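PDB 4LW8: putative epimerase from Burkholderia cenocepacia, which probably acts as an NAD(P)-dependent epimerase or dehydratase in the biosynthesis of the O-antigen of bacterial lipopolysaccharide. Local coordinates for residues T24-F29 with Y33-L38; T65-D70 with R78-D83; D70-E75 with P103-A108; A108-G113 with N158-S163; N116-L121 with Y169-W174. All coordinates share one frame; numbering follows the deposited sequence.

Contact 1: residues T24-F29 with Y33-L38; sequences TGLTGF and YMAERL
The hydroxyl of Y33 is hydrogen-bonded to the carbonyl oxygen of V191, and this anchors the far end of a ring whose edge is turned to F29. Both residues belong to the first beta-turn-alpha unit of a Rossmann fold: T24 closes the opening strand, the turn carries the glycine-rich sequence with G25 and G28, and helix 29-40 follows. In relatives this turn approaches the pyrophosphate of NAD(P), and a similar role is likely here. The turn is a type I beta turn, closed by a bond from G28 N to G25 O of 3.2 Å, and G25 enters it with a positive phi of 63°, a value that suits glycine.

Four residues apart in sequence, the two rings form an offset edge-to-face pair. Their planes stand 73° apart and the edge of Y33 is turned toward the face of F29, the closest carbons being F29 CE1 and Y33 CE2 at 3.7 Å. With CG anti to the carbonyl carbon (chi1 -65°), Y33 puts its CD2/CE2 edge against F29. The Y33 ring also meets the backbone at this edge, where F29 O lies 3.3 Å from Y33 CD2. V227 of helix 227-240 touches both rings.

On another side of the helix L26, also held against V45, reaches over with a single methyl: its CD1 stops 3.8 Å from A35 CB.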
# COMPACT_ATOMS: atom_id res chain seq x y z
N THR A 24 -0.33 18.25 -11.40
CA THR A 24 0.94 17.55 -11.57
C THR A 24 0.89 16.71 -12.86
O THR A 24 -0.15 16.20 -13.23
CB THR A 24 1.26 16.65 -10.38
OG1 THR A 24 0.27 15.61 -10.27
CG2 THR A 24 1.33 17.48 -9.09
N GLY A 25 2.03 16.59 -13.54
CA GLY A 25 2.08 15.86 -14.81
C GLY A 25 1.21 16.55 -15.85
O GLY A 25 0.59 15.90 -16.68
N LEU A 26 1.17 17.89 -15.78
CA LEU A 26 0.32 18.69 -16.65
C LEU A 26 0.56 18.46 -18.15
O LEU A 26 -0.40 18.50 -18.94
CB LEU A 26 0.51 20.19 -16.35
CG LEU A 26 -0.23 21.22 -17.22
CD1 LEU A 26 -1.72 20.92 -17.29
CD2 LEU A 26 0.00 22.62 -16.70
N THR A 27 1.81 18.21 -18.55
CA THR A 27 2.09 18.10 -19.99
C THR A 27 2.00 16.66 -20.51
O THR A 27 2.27 16.39 -21.66
CB THR A 27 3.48 18.69 -20.36
OG1 THR A 27 4.51 18.01 -19.65
CG2 THR A 27 3.53 20.19 -20.02
N GLY A 28 1.60 15.72 -19.66
CA GLY A 28 1.39 14.36 -20.14
C GLY A 28 0.10 14.27 -20.94
O GLY A 28 -0.61 15.27 -21.12
N PHE A 29 -0.21 13.07 -21.40
CA PHE A 29 -1.41 12.81 -22.19
C PHE A 29 -2.70 13.31 -21.52
O PHE A 29 -3.41 14.13 -22.09
CB PHE A 29 -1.53 11.31 -22.45
CG PHE A 29 -2.87 10.87 -22.96
CD1 PHE A 29 -3.35 11.33 -24.18
CD2 PHE A 29 -3.64 9.96 -22.24
CE1 PHE A 29 -4.58 10.92 -24.65
CE2 PHE A 29 -4.86 9.55 -22.70
CZ PHE A 29 -5.33 10.03 -23.91
N TYR A 33 -5.55 17.38 -21.78
CA TYR A 33 -7.00 17.50 -21.76
C TYR A 33 -7.54 18.09 -20.45
O TYR A 33 -8.52 18.82 -20.46
CB TYR A 33 -7.60 16.12 -22.04
CG TYR A 33 -7.27 15.66 -23.44
CD1 TYR A 33 -8.00 16.10 -24.53
CD2 TYR A 33 -6.18 14.83 -23.67
CE1 TYR A 33 -7.68 15.70 -25.81
CE2 TYR A 33 -5.86 14.41 -24.95
CZ TYR A 33 -6.61 14.86 -26.02
OH TYR A 33 -6.30 14.47 -27.30
N MET A 34 -6.90 17.79 -19.32
CA MET A 34 -7.32 18.35 -18.03
C MET A 34 -7.17 19.87 -18.06
O MET A 34 -8.00 20.61 -17.53
CB MET A 34 -6.50 17.77 -16.87
CG MET A 34 -7.12 18.02 -15.50
SD MET A 34 -8.67 17.12 -15.29
CE MET A 34 -9.82 18.47 -14.98
N ALA A 35 -6.11 20.31 -18.72
CA ALA A 35 -5.84 21.74 -18.85
C ALA A 35 -6.99 22.45 -19.58
O ALA A 35 -7.51 23.46 -19.10
CB ALA A 35 -4.52 21.95 -19.57
N GLU A 36 -7.40 21.91 -20.73
CA GLU A 36 -8.50 22.50 -21.48
C GLU A 36 -9.80 22.56 -20.65
O GLU A 36 -10.50 23.57 -20.65
CB GLU A 36 -8.72 21.73 -22.79
CG GLU A 36 -9.72 22.39 -23.74
CD GLU A 36 -11.18 22.15 -23.35
OE1 GLU A 36 -11.46 21.10 -22.70
OE2 GLU A 36 -12.03 23.00 -23.69
N ARG A 37 -10.12 21.47 -19.97
CA ARG A 37 -11.31 21.44 -19.10
C ARG A 37 -11.26 22.54 -18.04
O ARG A 37 -12.21 23.29 -17.88
CB ARG A 37 -11.45 20.07 -18.42
CG ARG A 37 -12.37 19.10 -19.15
CD ARG A 37 -11.78 18.55 -20.47
NE ARG A 37 -12.72 17.61 -21.08
CZ ARG A 37 -13.72 17.99 -21.88
NH1 ARG A 37 -13.89 19.27 -22.18
NH2 ARG A 37 -14.55 17.08 -22.39
N LEU A 38 -10.15 22.63 -17.32
CA LEU A 38 -9.98 23.64 -16.28
C LEU A 38 -10.00 25.07 -16.81
O LEU A 38 -10.61 25.95 -16.22
CB LEU A 38 -8.68 23.40 -15.51
CG LEU A 38 -8.71 22.17 -14.59
CD1 LEU A 38 -7.31 21.82 -14.16
CD2 LEU A 38 -9.59 22.43 -13.36

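Contact 2: residues T65-D70 with R78-D83; sequences TLLPVD and RAAAAD
A80 carries this contact for helix 78-83, resting its methyl against two branched side chains of the other segment. The segment opens with R78, whose NH2 forms a salt bridge with E75 OE1; two residues on, A80 CB faces the sheet. V69 meets it with CG2, at 3.6 Å from A80 CB, and L67 meets it with CD1, at 3.7 Å from the same carbon. The latter methyl also reaches the backbone, lying 3.8 Å from A80 O. For L67 this follows from a CG placed anti to the carbonyl carbon (chi1 -53°), which sends the branch out toward the helix; V69 uses the methyl in the equivalent place. A81, next in line, turns its methyl away from the strand and toward A120, so successive alanines serve two different neighbours. D83 again points its CB toward the strand, and its side chain touches W46.

No hydrogen bond crosses the interface, which rests on apolar side-chain packing. It belongs to the Rossmann crossover that leads from strand 65-68 through helix 74-84 to strand 88-91. Strand 65-68 runs parallel to strand 44-49, whose W46 and T48 touch L67 and V69, while helix 103-122 packs on the A81 flank.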
# COMPACT_ATOMS: atom_id res chain seq x y z
N THR A 65 1.09 27.92 -16.76
CA THR A 65 2.32 28.24 -16.05
C THR A 65 2.97 26.91 -15.64
O THR A 65 2.41 26.16 -14.86
CB THR A 65 2.07 29.12 -14.82
OG1 THR A 65 1.45 30.36 -15.22
CG2 THR A 65 3.37 29.43 -14.09
N LEU A 66 4.15 26.62 -16.21
CA LEU A 66 4.81 25.33 -16.03
C LEU A 66 5.98 25.43 -15.07
O LEU A 66 6.95 26.14 -15.35
CB LEU A 66 5.31 24.79 -17.38
CG LEU A 66 4.24 24.69 -18.47
CD1 LEU A 66 4.84 24.15 -19.75
CD2 LEU A 66 3.13 23.80 -18.00
N LEU A 67 5.92 24.71 -13.96
CA LEU A 67 6.97 24.76 -12.95
C LEU A 67 7.83 23.46 -12.95
O LEU A 67 7.30 22.38 -12.74
CB LEU A 67 6.36 25.00 -11.57
CG LEU A 67 5.40 26.19 -11.38
CD1 LEU A 67 4.92 26.27 -9.92
CD2 LEU A 67 6.05 27.51 -11.79
N PRO A 68 9.14 23.58 -13.19
CA PRO A 68 9.96 22.36 -13.17
C PRO A 68 10.11 21.84 -11.74
O PRO A 68 10.80 22.45 -10.92
CB PRO A 68 11.31 22.80 -13.75
CG PRO A 68 11.07 24.16 -14.34
CD PRO A 68 9.94 24.76 -13.57
N VAL A 69 9.44 20.73 -11.45
CA VAL A 69 9.44 20.13 -10.12
C VAL A 69 9.54 18.60 -10.20
O VAL A 69 8.75 17.94 -10.87
CB VAL A 69 8.15 20.49 -9.31
CG1 VAL A 69 8.26 19.94 -7.94
CG2 VAL A 69 7.94 22.00 -9.26
N ASP A 70 10.51 18.03 -9.50
CA ASP A 70 10.54 16.58 -9.29
C ASP A 70 9.68 16.24 -8.07
O ASP A 70 9.86 16.82 -7.00
CB ASP A 70 11.99 16.11 -9.13
CG ASP A 70 12.10 14.69 -8.58
OD1 ASP A 70 11.21 13.85 -8.84
OD2 ASP A 70 13.10 14.41 -7.88
N ARG A 78 7.04 22.07 -2.20
CA ARG A 78 6.48 23.04 -1.26
C ARG A 78 6.52 24.45 -1.86
O ARG A 78 5.51 25.17 -1.85
CB ARG A 78 7.23 22.99 0.07
CG ARG A 78 6.62 23.87 1.17
CD ARG A 78 7.67 24.37 2.17
NE ARG A 78 8.72 25.15 1.51
CZ ARG A 78 8.59 26.42 1.12
NH1 ARG A 78 7.45 27.08 1.34
NH2 ARG A 78 9.59 27.04 0.51
N ALA A 79 7.67 24.83 -2.42
CA ALA A 79 7.85 26.15 -3.03
C ALA A 79 6.95 26.36 -4.24
O ALA A 79 6.41 27.46 -4.44
CB ALA A 79 9.31 26.36 -3.40
N ALA A 80 6.79 25.33 -5.07
CA ALA A 80 5.88 25.42 -6.21
C ALA A 80 4.43 25.64 -5.77
O ALA A 80 3.71 26.45 -6.34
CB ALA A 80 5.98 24.16 -7.08
N ALA A 81 3.99 24.90 -4.76
CA ALA A 81 2.62 25.01 -4.26
C ALA A 81 2.36 26.38 -3.67
O ALA A 81 1.30 26.98 -3.88
CB ALA A 81 2.34 23.95 -3.22
N ALA A 82 3.33 26.87 -2.90
CA ALA A 82 3.16 28.16 -2.22
C ALA A 82 3.09 29.32 -3.23
O ALA A 82 2.46 30.33 -2.98
CB ALA A 82 4.29 28.37 -1.21
N ASP A 83 3.75 29.14 -4.37
CA ASP A 83 3.75 30.11 -5.46
C ASP A 83 2.43 30.00 -6.24
O ASP A 83 1.78 31.00 -6.54
CB ASP A 83 4.95 29.86 -6.39
CG ASP A 83 5.18 30.97 -7.43
OD1 ASP A 83 4.74 32.12 -7.22
OD2 ASP A 83 5.81 30.68 -8.46

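Contact 3: residues D70-E75 with P103-A108; sequences DLLDAE and PSQTYA
The amide of Q105 receives the end of L72: methyl CD1 comes up between the two polar atoms, 3.9 Å from Q105 OE1 and 4.1 Å from Q105 NE2. These are van der Waals touches, and a bend in the glutamine chain at chi2 (-59°) carries its amide toward the leucine. A second flat group, the carboxylate of D70, is covered on one face by the backbone of that same leucine. L72 N lies above the carboxylate plane and donates to D70 OD1 over 3.2 Å, with a nearly straight N-H...O angle of 164°, which makes an Asx turn. Around it closes a type I beta turn, in which D73 N bonds to D70 O at 2.8 Å. Together the two bonds fix the backbone from which L72 projects.

The other methyl of the leucine, CD2, rests 3.6 Å from A108 O, while CD1 lies 4.2 Å from A108 CB.

This small surface contact joins the loop ahead of helix 74-84, where D73 is the N-cap and receives A76 N, to the first turns of helix 103-122. Farther along that second helix N116 ND2 donates to L71 O, while the side of its opening turns bearing P103, S104 and Y107 packs on the second subunit.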
# COMPACT_ATOMS: atom_id res chain seq x y z
N ASP A 70 10.51 18.03 -9.50
CA ASP A 70 10.54 16.58 -9.29
C ASP A 70 9.68 16.24 -8.07
O ASP A 70 9.86 16.82 -7.00
CB ASP A 70 11.99 16.11 -9.13
CG ASP A 70 12.10 14.69 -8.58
OD1 ASP A 70 11.21 13.85 -8.84
OD2 ASP A 70 13.10 14.41 -7.88
N LEU A 71 8.72 15.32 -8.22
CA LEU A 71 7.82 14.94 -7.12
C LEU A 71 8.57 14.47 -5.86
O LEU A 71 8.10 14.69 -4.73
CB LEU A 71 6.88 13.83 -7.57
CG LEU A 71 5.70 14.17 -8.49
CD1 LEU A 71 5.12 12.88 -9.03
CD2 LEU A 71 4.65 14.95 -7.74
N LEU A 72 9.72 13.85 -6.04
CA LEU A 72 10.50 13.38 -4.89
C LEU A 72 11.28 14.51 -4.22
O LEU A 72 11.91 14.33 -3.18
CB LEU A 72 11.42 12.23 -5.30
CG LEU A 72 10.71 10.94 -5.75
CD1 LEU A 72 11.71 9.78 -5.97
CD2 LEU A 72 9.62 10.53 -4.75
N ASP A 73 11.23 15.70 -4.82
CA ASP A 73 11.89 16.88 -4.27
C ASP A 73 10.87 17.65 -3.40
O ASP A 73 10.16 18.53 -3.89
CB ASP A 73 12.42 17.76 -5.41
CG ASP A 73 13.27 18.91 -4.93
OD1 ASP A 73 13.23 19.25 -3.72
OD2 ASP A 73 13.99 19.47 -5.80
N ALA A 74 10.80 17.29 -2.12
CA ALA A 74 9.75 17.77 -1.23
C ALA A 74 9.79 19.29 -1.13
O ALA A 74 8.75 19.95 -1.16
CB ALA A 74 9.86 17.12 0.16
N GLU A 75 10.99 19.83 -1.01
CA GLU A 75 11.15 21.27 -0.86
C GLU A 75 10.75 22.02 -2.13
O GLU A 75 10.07 23.04 -2.05
CB GLU A 75 12.58 21.61 -0.44
CG GLU A 75 12.85 23.11 -0.31
CD GLU A 75 11.80 23.85 0.53
OE1 GLU A 75 11.40 24.96 0.12
OE2 GLU A 75 11.39 23.32 1.60
N PRO A 103 10.86 -1.39 -9.51
CA PRO A 103 9.71 -1.36 -8.60
C PRO A 103 9.88 -0.25 -7.56
O PRO A 103 8.91 0.43 -7.23
CB PRO A 103 9.72 -2.75 -7.94
CG PRO A 103 10.58 -3.60 -8.83
CD PRO A 103 11.57 -2.68 -9.49
N SER A 104 11.11 -0.07 -7.10
CA SER A 104 11.39 0.90 -6.05
C SER A 104 11.01 2.34 -6.44
O SER A 104 10.55 3.10 -5.59
CB SER A 104 12.87 0.85 -5.68
OG SER A 104 13.65 1.41 -6.71
N GLN A 105 11.21 2.71 -7.70
CA GLN A 105 10.85 4.05 -8.15
C GLN A 105 9.34 4.23 -8.29
O GLN A 105 8.79 5.31 -8.02
CB GLN A 105 11.55 4.37 -9.48
CG GLN A 105 12.92 4.99 -9.28
CD GLN A 105 12.86 6.30 -8.48
OE1 GLN A 105 13.05 6.31 -7.26
NE2 GLN A 105 12.58 7.41 -9.17
N THR A 106 8.68 3.15 -8.70
CA THR A 106 7.23 3.11 -8.80
C THR A 106 6.58 3.34 -7.44
O THR A 106 5.68 4.17 -7.32
CB THR A 106 6.76 1.75 -9.36
OG1 THR A 106 7.22 1.61 -10.71
CG2 THR A 106 5.23 1.66 -9.34
N TYR A 107 7.05 2.63 -6.42
CA TYR A 107 6.52 2.86 -5.07
C TYR A 107 6.88 4.26 -4.53
O TYR A 107 6.02 4.97 -4.00
CB TYR A 107 7.00 1.77 -4.11
CG TYR A 107 6.32 0.44 -4.37
CD1 TYR A 107 4.96 0.27 -4.10
CD2 TYR A 107 7.02 -0.64 -4.91
CE1 TYR A 107 4.32 -0.95 -4.33
CE2 TYR A 107 6.40 -1.86 -5.15
CZ TYR A 107 5.05 -2.01 -4.85
OH TYR A 107 4.43 -3.20 -5.08
N ALA A 108 8.14 4.67 -4.71
CA ALA A 108 8.58 6.00 -4.26
C ALA A 108 7.78 7.14 -4.91
O ALA A 108 7.17 7.96 -4.21
CB ALA A 108 10.08 6.18 -4.52

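Contact 4: residues A108-G113 with N158-S163; sequences AVNIVG and NDYAVS
A pair of almost parallel helices, at 5° with segment axes 9.7 Å apart, is joined by a polar bridge between N110 and S163. N110 ND2 donates to S163 OG over 2.7 Å, the bond being straight at 176° and lying in the plane of the asparagine amide. S163 OG is in turn the donor to Y160 O at 2.8 Å, tilted from the plane of that carbonyl. To reach it the hydroxyl sits between its own nitrogen and carbonyl carbon. The serine hydroxyl thus accepts from the asparagine and donates to a backbone carbonyl of its own helix. The other end of the amide is held as well: N110 OD1 accepts from R95 N, which fixes its rotation. N110 ND2 also approaches the Y160 ring obliquely, 3.7 Å from Y160 CD1, the planes of ring and amide standing 72° apart.

Y160 and S163 lie in the opening turn of helix 159-172, where the sequence matches the start of the Y-x-x-x-K signature of short-chain dehydrogenases and their epimerase relatives. N158 is the N-cap of this helix, and its OD1 takes A161 N at 2.8 Å. In such enzymes the two helices commonly form half of a four-helix dimer bundle, and here they do meet the second subunit, where D159 pairs with R115 of the other chain and I111 packs on its counterpart. Within the chain, I111 CG1 lies 4.0 Å from S163 O, and helix 103-122 itself widens at 108-113 to a pi-type turn in which G113 N bonds to A108 O.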
# COMPACT_ATOMS: atom_id res chain seq x y z
N ALA A 108 8.14 4.67 -4.71
CA ALA A 108 8.58 6.00 -4.26
C ALA A 108 7.78 7.14 -4.91
O ALA A 108 7.17 7.96 -4.21
CB ALA A 108 10.08 6.18 -4.52
N VAL A 109 7.75 7.17 -6.24
CA VAL A 109 7.05 8.23 -6.96
C VAL A 109 5.54 8.23 -6.61
O VAL A 109 4.98 9.28 -6.29
CB VAL A 109 7.22 8.10 -8.48
CG1 VAL A 109 6.29 9.07 -9.20
CG2 VAL A 109 8.68 8.36 -8.89
N ASN A 110 4.89 7.07 -6.65
CA ASN A 110 3.44 7.07 -6.45
C ASN A 110 2.98 7.23 -4.99
O ASN A 110 1.88 7.76 -4.76
CB ASN A 110 2.82 5.80 -7.05
CG ASN A 110 3.05 5.74 -8.56
OD1 ASN A 110 3.32 6.76 -9.18
ND2 ASN A 110 2.96 4.54 -9.15
N ILE A 111 3.77 6.78 -4.02
CA ILE A 111 3.40 6.97 -2.61
C ILE A 111 4.02 8.24 -2.02
O ILE A 111 3.31 9.11 -1.52
CB ILE A 111 3.83 5.78 -1.71
CG1 ILE A 111 3.21 4.48 -2.21
CG2 ILE A 111 3.43 6.05 -0.27
CD1 ILE A 111 3.80 3.26 -1.50
N VAL A 112 5.35 8.31 -2.04
CA VAL A 112 6.04 9.43 -1.41
C VAL A 112 5.88 10.72 -2.24
O VAL A 112 5.68 11.77 -1.67
CB VAL A 112 7.53 9.10 -1.17
CG1 VAL A 112 8.30 10.32 -0.58
CG2 VAL A 112 7.62 7.90 -0.23
N GLY A 113 5.90 10.62 -3.57
CA GLY A 113 5.66 11.78 -4.42
C GLY A 113 4.29 12.39 -4.13
O GLY A 113 4.14 13.61 -4.02
N ASN A 158 -0.17 -6.10 -9.98
CA ASN A 158 1.24 -5.79 -10.22
C ASN A 158 1.68 -4.66 -9.30
O ASN A 158 0.85 -4.06 -8.61
CB ASN A 158 1.47 -5.44 -11.70
CG ASN A 158 0.58 -4.31 -12.20
OD1 ASN A 158 0.42 -3.28 -11.54
ND2 ASN A 158 -0.02 -4.51 -13.35
N ASP A 159 2.99 -4.38 -9.26
CA ASP A 159 3.51 -3.38 -8.33
C ASP A 159 2.94 -2.00 -8.59
O ASP A 159 2.67 -1.25 -7.66
CB ASP A 159 5.05 -3.32 -8.39
CG ASP A 159 5.69 -4.55 -7.80
OD1 ASP A 159 5.50 -4.82 -6.59
OD2 ASP A 159 6.36 -5.28 -8.52
N TYR A 160 2.74 -1.67 -9.86
CA TYR A 160 2.13 -0.39 -10.20
C TYR A 160 0.74 -0.27 -9.54
O TYR A 160 0.43 0.74 -8.90
CB TYR A 160 2.02 -0.23 -11.73
CG TYR A 160 1.28 1.04 -12.13
CD1 TYR A 160 1.80 2.30 -11.87
CD2 TYR A 160 0.04 0.97 -12.76
CE1 TYR A 160 1.12 3.46 -12.23
CE2 TYR A 160 -0.65 2.13 -13.13
CZ TYR A 160 -0.10 3.37 -12.86
OH TYR A 160 -0.78 4.51 -13.23
N ALA A 161 -0.08 -1.31 -9.68
CA ALA A 161 -1.44 -1.27 -9.10
C ALA A 161 -1.40 -1.22 -7.57
O ALA A 161 -2.21 -0.53 -6.94
CB ALA A 161 -2.26 -2.47 -9.59
N VAL A 162 -0.46 -1.95 -6.97
CA VAL A 162 -0.26 -1.91 -5.52
C VAL A 162 0.12 -0.50 -5.06
O VAL A 162 -0.39 0.01 -4.05
CB VAL A 162 0.83 -2.91 -5.06
CG1 VAL A 162 1.13 -2.72 -3.55
CG2 VAL A 162 0.41 -4.36 -5.36
N SER A 163 1.02 0.14 -5.81
CA SER A 163 1.49 1.48 -5.43
C SER A 163 0.36 2.49 -5.51
O SER A 163 0.31 3.42 -4.70
CB SER A 163 2.69 1.92 -6.31
OG SER A 163 2.32 2.42 -7.59

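Contact 5: residues N116-L121 with Y169-W174; sequences NLLAAL and YAAKLW
L118 lies on the indole of W174 in a CH-pi contact: its CB stands 3.9 Å from the centroid of the five-membered ring and only 9° off the normal, so the methylene sits over the face. The same face is approached by the backbone, with A119 N 4.0 Å above the indole plane and displaced toward the rim. Both residues place CG anti to their carbonyl carbons, with chi1 near -63°, which sends the leucine branch across the pyrrole side of the indole and on toward the helix.

Apolar packing extends the interface at both ends of the ring system. Beyond its own CB, L118 uses methyl CD1, 3.6 Å from W174 CD1 and 3.5 Å from A171 CA, so that this one atom is wedged between the indole and the helix backbone. At the far end of the six-membered ring W174 CH2 meets A119, 3.6 Å from its CA and 3.7 Å from its CB.

Here helix 103-122 of the Rossmann domain meets helix 159-172 and the residues that follow it, both elements packing on strand 130-134 of the central sheet: L118 touches V131 and A171 touches L133. The second helix also carries residues of the dimer interface, as A170 packs on Y107 of the second subunit.

The polar interactions next to the interface include those of the tryptophan. Its ring forms a cation-pi interaction with R177, and the carbonyl oxygen of A171 lies at the edge of the indole, in its plane. W174 N bonds to that same A171 O at 2.9 Å.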
# COMPACT_ATOMS: atom_id res chain seq x y z
N ASN A 116 4.47 14.04 -0.75
CA ASN A 116 5.12 15.35 -0.84
C ASN A 116 4.17 16.43 -1.31
O ASN A 116 4.20 17.55 -0.80
CB ASN A 116 6.31 15.30 -1.78
CG ASN A 116 7.45 14.50 -1.22
OD1 ASN A 116 7.50 14.23 -0.02
ND2 ASN A 116 8.39 14.13 -2.07
N LEU A 117 3.33 16.10 -2.29
CA LEU A 117 2.31 17.03 -2.78
C LEU A 117 1.32 17.42 -1.67
O LEU A 117 1.02 18.60 -1.50
CB LEU A 117 1.54 16.43 -3.96
CG LEU A 117 0.29 17.20 -4.39
CD1 LEU A 117 0.65 18.60 -4.94
CD2 LEU A 117 -0.52 16.39 -5.42
N LEU A 118 0.81 16.43 -0.94
CA LEU A 118 -0.17 16.69 0.12
C LEU A 118 0.45 17.53 1.23
O LEU A 118 -0.18 18.46 1.72
CB LEU A 118 -0.74 15.36 0.68
CG LEU A 118 -1.49 14.51 -0.37
CD1 LEU A 118 -1.92 13.18 0.20
CD2 LEU A 118 -2.71 15.25 -0.95
N ALA A 119 1.69 17.22 1.61
CA ALA A 119 2.38 18.01 2.64
C ALA A 119 2.55 19.46 2.20
O ALA A 119 2.41 20.39 3.02
CB ALA A 119 3.75 17.39 2.97
N ALA A 120 2.87 19.66 0.93
CA ALA A 120 3.03 21.00 0.37
C ALA A 120 1.71 21.79 0.42
O ALA A 120 1.69 22.96 0.80
CB ALA A 120 3.54 20.92 -1.07
N LEU A 121 0.61 21.14 0.05
CA LEU A 121 -0.69 21.81 0.05
C LEU A 121 -1.15 22.11 1.48
O LEU A 121 -1.67 23.19 1.78
CB LEU A 121 -1.73 20.97 -0.68
CG LEU A 121 -1.38 20.66 -2.15
CD1 LEU A 121 -2.33 19.62 -2.72
CD2 LEU A 121 -1.48 21.96 -2.96
N TYR A 169 -4.29 4.95 0.45
CA TYR A 169 -4.27 4.85 1.91
C TYR A 169 -3.36 5.93 2.50
O TYR A 169 -3.70 6.53 3.52
CB TYR A 169 -3.82 3.46 2.38
CG TYR A 169 -4.91 2.40 2.30
CD1 TYR A 169 -5.98 2.40 3.19
CD2 TYR A 169 -4.89 1.42 1.30
CE1 TYR A 169 -6.97 1.43 3.12
CE2 TYR A 169 -5.88 0.47 1.21
CZ TYR A 169 -6.92 0.47 2.12
OH TYR A 169 -7.89 -0.47 2.03
N ALA A 170 -2.22 6.19 1.85
CA ALA A 170 -1.30 7.23 2.34
C ALA A 170 -1.97 8.59 2.29
O ALA A 170 -1.81 9.41 3.19
CB ALA A 170 -0.01 7.24 1.50
N ALA A 171 -2.76 8.82 1.25
CA ALA A 171 -3.43 10.11 1.09
C ALA A 171 -4.52 10.36 2.14
O ALA A 171 -4.72 11.49 2.59
CB ALA A 171 -4.01 10.23 -0.32
N LYS A 172 -5.23 9.32 2.52
CA LYS A 172 -6.29 9.47 3.50
C LYS A 172 -5.76 9.90 4.86
O LYS A 172 -6.54 10.36 5.69
CB LYS A 172 -7.10 8.17 3.62
CG LYS A 172 -7.89 7.86 2.35
CD LYS A 172 -8.76 6.61 2.48
CE LYS A 172 -9.71 6.49 1.29
NZ LYS A 172 -10.66 5.35 1.39
N LEU A 173 -4.46 9.77 5.10
CA LEU A 173 -3.88 10.27 6.35
C LEU A 173 -3.97 11.80 6.42
O LEU A 173 -3.87 12.38 7.49
CB LEU A 173 -2.42 9.83 6.51
CG LEU A 173 -2.15 8.32 6.40
CD1 LEU A 173 -0.67 8.01 6.53
CD2 LEU A 173 -2.95 7.55 7.47
N TRP A 174 -4.18 12.45 5.28
CA TRP A 174 -4.24 13.91 5.20
C TRP A 174 -5.68 14.45 5.19
O TRP A 174 -5.89 15.64 5.00
CB TRP A 174 -3.47 14.38 3.95
CG TRP A 174 -2.01 14.04 4.06
CD1 TRP A 174 -1.41 12.84 3.74
CD2 TRP A 174 -0.98 14.88 4.57
NE1 TRP A 174 -0.07 12.90 4.01
CE2 TRP A 174 0.23 14.14 4.52
CE3 TRP A 174 -0.94 16.20 5.05
CZ2 TRP A 174 1.45 14.67 4.94
CZ3 TRP A 174 0.28 16.73 5.48
CH2 TRP A 174 1.45 15.96 5.42

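All five contacts lie in the Rossmann part of the chain, yet they differ with depth. Contacts 2, 4 and 5 are buried, contact 1 is partly so, and contact 3 lies at the surface. Contacts 4 and 5 join the same helices, 103-122 and 159-172; the first does so through a hydrogen-bond relay, the second through leucine and indole. Contacts 2 and 3 share D70 and helix 74-84, which contact 2 presses on a strand with an alanine and contact 3 precedes with a turn. Contact 1, beside the presumed cofactor turn, alone pairs two aromatic rings. Contacts 3, 4 and 5 also border the second subunit.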